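Local coordinates for protein (R)-specific secondary-alkylsulfatase (Pseudomonas sp., PDB 4AXH) that acts as a zinc-dependent homodimer that hydrolyses (R)-secondary alkyl sulfates enantioselectively with inversion of configuration, giving (S)-alcohols and sulfate, at residues Ser104-Arg107 against Gln108-Asn112. Numbering follows the deposited sequence.
Sequences SLWR and QAQLN. Unlike the reference sequence in segment 104-107: Arg107 (reference His).
Ala109 N donates to Leu105 O at 2.8 Å, the shortest of four successive i to i+4 backbone hydrogen bonds that join residues 104-107 to 108-111. Gln110 N follows, bonded to Trp106 O at 2.9 Å, then Leu111 N to Arg107 O at 3.1 Å and Gln108 N to Ser104 O at 3.2 Å. The ladder is that of a regular alpha-helix, and it illustrates how a single short helix can carry polar and hydrophobic contacts in different directions. Helix 103-111 leads into strand 116-119 of the eight-stranded mixed sheet that begins with strand 67-70 in this metallo-beta-lactamase superfamily enzyme. On one side, Gln108 NE2 donates to Pro314 O and its side chain rests on Tyr416, about 8 Å from the side chain of the sulfate-binding Tyr417; in the conformer described, one of two deposited, Ser104 OG is hydrogen-bonded to Glu513 and Tyr416. Gln108 thus lies near the active site, though a bound zinc ion is about 13 Å from its side chain.

Elsewhere on the helix, one turn separates Trp106 from Gln110. Trp106 too is deposited in two conformers, and its contact with Gln110 is provisional. In the one described, the indole swings out with CG anti to the backbone N (chi1 -174°), while the glutamine chain, extended beyond CG, lays its amide beside the pyrrole part of the ring. Gln110 OE1 reaches the ring edge, close to its plane, 3.4 Å from Trp106 CD1, and the amide is turned 54° against the indole. Gln110 CG packs near Trp106 O. Arg107, a residue that replaces the reference histidine, bends at chi2 (-96°) and passes across Leu111, whose CD1 lies 3.7 Å from Arg107 NH1. The Arg107 guanidinium makes a cation-pi contact with Trp411, while Leu111 and Gln110 both pack against Phe60 of helix 58-64.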
loop_
_atom_site.group_PDB
_atom_site.type_symbol
_atom_site.label_atom_id
_atom_site.label_comp_id
_atom_site.label_asym_id
_atom_site.label_seq_id
_atom_site.Cartn_x
_atom_site.Cartn_y
_atom_site.Cartn_z
ATOM N N SER A 104 -25.161 -11.942 -15.143
ATOM C CA SER A 104 -23.903 -12.602 -14.771
ATOM C C SER A 104 -23.831 -12.804 -13.248
ATOM O O SER A 104 -23.409 -13.851 -12.794
ATOM C CB SER A 104 -22.716 -11.765 -15.238
ATOM O OG SER A 104 -21.476 -12.418 -15.028
ATOM N N LEU A 105 -24.251 -11.775 -12.465
ATOM C CA LEU A 105 -24.294 -11.805 -11.009
ATOM C C LEU A 105 -25.285 -12.912 -10.556
ATOM O O LEU A 105 -24.957 -13.701 -9.654
ATOM C CB LEU A 105 -24.704 -10.441 -10.434
ATOM C CG LEU A 105 -24.737 -10.319 -8.866
ATOM C CD1 LEU A 105 -23.545 -11.004 -8.175
ATOM C CD2 LEU A 105 -24.788 -8.881 -8.451
ATOM N N TRP A 106 -26.463 -12.969 -11.221
ATOM C CA TRP A 106 -27.512 -13.950 -10.985
ATOM C C TRP A 106 -27.001 -15.379 -11.252
ATOM O O TRP A 106 -27.424 -16.307 -10.582
ATOM C CB TRP A 106 -28.696 -13.625 -11.905
ATOM C CG TRP A 106 -29.918 -14.455 -11.683
ATOM C CD1 TRP A 106 -30.182 -15.669 -12.223
ATOM C CD2 TRP A 106 -31.083 -14.087 -10.924
ATOM N NE1 TRP A 106 -31.420 -16.105 -11.821
ATOM C CE2 TRP A 106 -32.003 -15.147 -11.033
ATOM C CE3 TRP A 106 -31.447 -12.949 -10.170
ATOM C CZ2 TRP A 106 -33.264 -15.113 -10.422
ATOM C CZ3 TRP A 106 -32.691 -12.931 -9.541
ATOM C CH2 TRP A 106 -33.584 -14.001 -9.679
ATOM N N ARG A 107 -26.142 -15.557 -12.260
ATOM C CA ARG A 107 -25.554 -16.825 -12.662
ATOM C C ARG A 107 -24.702 -17.323 -11.488
ATOM O O ARG A 107 -24.823 -18.487 -11.103
ATOM C CB ARG A 107 -24.647 -16.587 -13.899
ATOM C CG ARG A 107 -24.581 -17.737 -14.858
ATOM C CD ARG A 107 -23.395 -18.582 -14.606
ATOM N NE ARG A 107 -23.576 -19.848 -15.313
ATOM C CZ ARG A 107 -22.603 -20.737 -15.525
ATOM N NH1 ARG A 107 -21.365 -20.490 -15.106
ATOM N NH2 ARG A 107 -22.855 -21.867 -16.174
ATOM N N GLN A 108 -23.842 -16.427 -10.914
ATOM C CA GLN A 108 -22.955 -16.731 -9.791
ATOM C C GLN A 108 -23.779 -16.970 -8.540
ATOM O O GLN A 108 -23.472 -17.901 -7.787
ATOM C CB GLN A 108 -21.954 -15.596 -9.568
ATOM C CG GLN A 108 -20.725 -15.995 -8.757
ATOM C CD GLN A 108 -19.719 -16.841 -9.451
ATOM O OE1 GLN A 108 -19.875 -17.294 -10.587
ATOM N NE2 GLN A 108 -18.629 -17.042 -8.794
ATOM N N ALA A 109 -24.845 -16.172 -8.349
ATOM C CA ALA A 109 -25.786 -16.287 -7.240
ATOM C C ALA A 109 -26.389 -17.681 -7.221
ATOM O O ALA A 109 -26.385 -18.319 -6.179
ATOM C CB ALA A 109 -26.884 -15.230 -7.364
ATOM N N GLN A 110 -26.812 -18.181 -8.396
ATOM C CA GLN A 110 -27.414 -19.505 -8.596
ATOM C C GLN A 110 -26.466 -20.616 -8.293
ATOM O O GLN A 110 -26.894 -21.627 -7.744
ATOM C CB GLN A 110 -27.954 -19.684 -10.021
ATOM C CG GLN A 110 -29.216 -18.886 -10.318
ATOM C CD GLN A 110 -29.710 -19.224 -11.692
ATOM O OE1 GLN A 110 -29.124 -18.830 -12.700
ATOM N NE2 GLN A 110 -30.751 -20.025 -11.752
ATOM N N LEU A 111 -25.192 -20.452 -8.669
ATOM C CA LEU A 111 -24.162 -21.449 -8.428
ATOM C C LEU A 111 -23.904 -21.569 -6.931
ATOM O O LEU A 111 -23.866 -22.669 -6.392
ATOM C CB LEU A 111 -22.879 -21.076 -9.193
ATOM C CG LEU A 111 -22.846 -21.391 -10.707
ATOM C CD1 LEU A 111 -21.824 -20.539 -11.430
ATOM C CD2 LEU A 111 -22.534 -22.818 -10.956
ATOM N N ASN A 112 -23.813 -20.429 -6.251
ATOM C CA ASN A 112 -23.553 -20.313 -4.812
ATOM C C ASN A 112 -24.694 -20.845 -3.941
ATOM O O ASN A 112 -24.549 -20.918 -2.716
ATOM C CB ASN A 112 -23.163 -18.857 -4.452
ATOM C CG ASN A 112 -21.757 -18.485 -4.852
ATOM O OD1 ASN A 112 -20.862 -19.326 -4.873
ATOM N ND2 ASN A 112 -21.519 -17.209 -5.155
#